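Local atomic coordinates of histidine kinase (Paraburkholderia phymatum, PDB entry 6NB0), a protein that probably transfers the gamma-phosphate of ATP to a protein histidine, as the sensor kinase of a phosphorelay. Residues V65-R70 with A244-W249. Sequence-based numbering, arbitrary orientation.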
loop_
_atom_site.group_PDB
_atom_site.type_symbol
_atom_site.label_atom_id
_atom_site.label_comp_id
_atom_site.label_asym_id
_atom_site.label_seq_id
_atom_site.Cartn_x
_atom_site.Cartn_y
_atom_site.Cartn_z
ATOM N N VAL A 65 0.937 5.444 -16.200
ATOM C CA VAL A 65 0.574 4.497 -17.261
ATOM C C VAL A 65 -0.744 4.898 -17.919
ATOM O O VAL A 65 -0.879 4.871 -19.148
ATOM C CB VAL A 65 0.507 3.067 -16.685
ATOM C CG1 VAL A 65 -0.162 2.108 -17.663
ATOM C CG2 VAL A 65 1.898 2.579 -16.319
ATOM N N SER A 66 -1.747 5.250 -17.104
ATOM C CA SER A 66 -3.026 5.730 -17.620
ATOM C C SER A 66 -2.861 6.923 -18.558
ATOM O O SER A 66 -3.719 7.154 -19.424
ATOM C CB SER A 66 -3.947 6.098 -16.446
ATOM O OG SER A 66 -5.092 6.818 -16.876
ATOM N N HIS A 67 -1.765 7.665 -18.423
ATOM C CA HIS A 67 -1.499 8.856 -19.214
ATOM C C HIS A 67 -0.576 8.590 -20.398
ATOM O O HIS A 67 -0.917 8.932 -21.537
ATOM C CB HIS A 67 -0.898 9.943 -18.308
ATOM C CG HIS A 67 -0.464 11.178 -19.041
ATOM N ND1 HIS A 67 0.683 11.230 -19.806
ATOM C CD2 HIS A 67 -1.017 12.413 -19.113
ATOM C CE1 HIS A 67 0.810 12.438 -20.328
ATOM N NE2 HIS A 67 -0.208 13.176 -19.921
ATOM N N ASP A 68 0.579 7.963 -20.154
ATOM C CA ASP A 68 1.706 8.044 -21.081
ATOM C C ASP A 68 1.555 7.158 -22.313
ATOM O O ASP A 68 2.225 7.414 -23.322
ATOM C CB ASP A 68 3.014 7.695 -20.358
ATOM C CG ASP A 68 3.652 8.902 -19.673
ATOM O OD1 ASP A 68 3.182 10.039 -19.896
ATOM O OD2 ASP A 68 4.626 8.715 -18.909
ATOM N N LEU A 69 0.702 6.134 -22.271
ATOM C CA LEU A 69 0.539 5.263 -23.429
ATOM C C LEU A 69 -0.259 5.912 -24.554
ATOM O O LEU A 69 -0.429 5.290 -25.611
ATOM C CB LEU A 69 -0.130 3.951 -23.015
ATOM N N ARG A 70 -0.734 7.146 -24.358
ATOM C CA ARG A 70 -1.612 7.778 -25.339
ATOM C C ARG A 70 -0.881 8.061 -26.647
ATOM O O ARG A 70 -1.431 7.832 -27.732
ATOM C CB ARG A 70 -2.187 9.072 -24.763
ATOM C CG ARG A 70 -3.397 9.598 -25.510
ATOM C CD ARG A 70 -4.609 8.711 -25.264
ATOM N NE ARG A 70 -5.075 8.795 -23.879
ATOM C CZ ARG A 70 -4.788 7.914 -22.922
ATOM N NH1 ARG A 70 -5.268 8.092 -21.701
ATOM N NH2 ARG A 70 -4.030 6.856 -23.179
ATOM N N ALA A 244 10.368 16.588 -16.785
ATOM C CA ALA A 244 9.963 17.948 -16.462
ATOM C C ALA A 244 8.615 17.965 -15.747
ATOM O O ALA A 244 7.624 17.422 -16.245
ATOM C CB ALA A 244 9.903 18.785 -17.745
ATOM N N GLY A 245 8.583 18.593 -14.573
ATOM C CA GLY A 245 7.374 18.712 -13.794
ATOM C C GLY A 245 6.989 17.491 -12.984
ATOM O O GLY A 245 5.940 17.512 -12.331
ATOM N N ARG A 246 7.795 16.434 -12.989
ATOM C CA ARG A 246 7.423 15.181 -12.344
ATOM C C ARG A 246 8.236 14.933 -11.084
ATOM O O ARG A 246 9.403 15.321 -10.982
ATOM C CB ARG A 246 7.581 14.011 -13.322
ATOM C CG ARG A 246 6.510 14.024 -14.406
ATOM C CD ARG A 246 6.566 12.789 -15.288
ATOM N NE ARG A 246 5.390 12.683 -16.156
ATOM C CZ ARG A 246 5.135 11.641 -16.946
ATOM N NH1 ARG A 246 5.971 10.609 -16.975
ATOM N NH2 ARG A 246 4.045 11.625 -17.704
ATOM N N ILE A 247 7.598 14.274 -10.114
ATOM C CA ILE A 247 8.217 13.974 -8.838
ATOM C C ILE A 247 8.871 12.604 -8.901
ATOM O O ILE A 247 8.545 11.776 -9.752
ATOM C CB ILE A 247 7.176 14.009 -7.702
ATOM C CG1 ILE A 247 6.056 12.990 -8.003
ATOM C CG2 ILE A 247 6.640 15.432 -7.533
ATOM C CD1 ILE A 247 5.145 12.696 -6.790
ATOM N N SER A 248 9.792 12.371 -7.973
ATOM C CA SER A 248 10.198 11.012 -7.633
ATOM C C SER A 248 8.964 10.221 -7.196
ATOM O O SER A 248 8.157 10.718 -6.411
ATOM C CB SER A 248 11.240 11.050 -6.511
ATOM O OG SER A 248 12.417 11.765 -6.906
ATOM N N TRP A 249 8.796 9.007 -7.738
ATOM C CA TRP A 249 7.548 8.264 -7.523
ATOM C C TRP A 249 7.230 8.110 -6.048
ATOM O O TRP A 249 6.059 8.153 -5.639
ATOM C CB TRP A 249 7.644 6.880 -8.148
ATOM C CG TRP A 249 7.776 6.873 -9.609
ATOM C CD1 TRP A 249 7.701 7.943 -10.456
ATOM C CD2 TRP A 249 7.985 5.719 -10.424
ATOM N NE1 TRP A 249 7.851 7.517 -11.762
ATOM C CE2 TRP A 249 8.035 6.157 -11.767
ATOM C CE3 TRP A 249 8.153 4.354 -10.150
ATOM C CZ2 TRP A 249 8.233 5.275 -12.836
ATOM C CZ3 TRP A 249 8.342 3.476 -11.225
ATOM C CH2 TRP A 249 8.391 3.944 -12.543
#
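Asp68 and Arg246 meet in a forked salt bridge whose carboxylate is shared with a ring from the preceding residue: OD1 of Asp68 accepts from both His67 and Arg246. The guanidinium comes end-on, with NH2 of Arg246 2.8 Å from OD1 of Asp68. Its other arm, NH1 of Arg246, lies 3.0 Å from OD2 of Asp68. OD2 offers its syn lone pair; OD1 is also met on its syn side, though somewhat out of the carboxylate plane. The two flat groups are 20° from coplanar. A weak third bond runs from NH2 of Arg246 to OD2 of Asp68. The Arg246 chain, extended from CG to NE, spans the gap between CA of Asp68 and CA of Arg246, 12.6 Å apart.

His67 ND1 donates to OD1 of Asp68 at 2.8 Å, from the anti side and tilted out of the carboxylate plane. With CG of His67 anti to the backbone N (chi1 175°), the ring swings toward the carboxylate and ND1 reaches OD1; ring and guanidinium planes are 78° apart. Two donors thus hold OD1 and would restrain the rotation of the carboxylate.

Ser66 to Arg70 matches the H-box of HisKA domains, consistent with His67 being the phospho-acceptor. Asp68 is the acidic residue directly after it, so the salt bridge ties this H-box to the loop 244-249.

Asp68 ends helix 44-68, where Val65 packs on Val65 of the second subunit. Arg246, in the loop between helices 232-238 and 252-260, also touches Leu64; Trp249 packs on Met57, Val61 and Leu64 of the same helix, and Ile247 rests on Phe265 and Gln267 of strand 264-267.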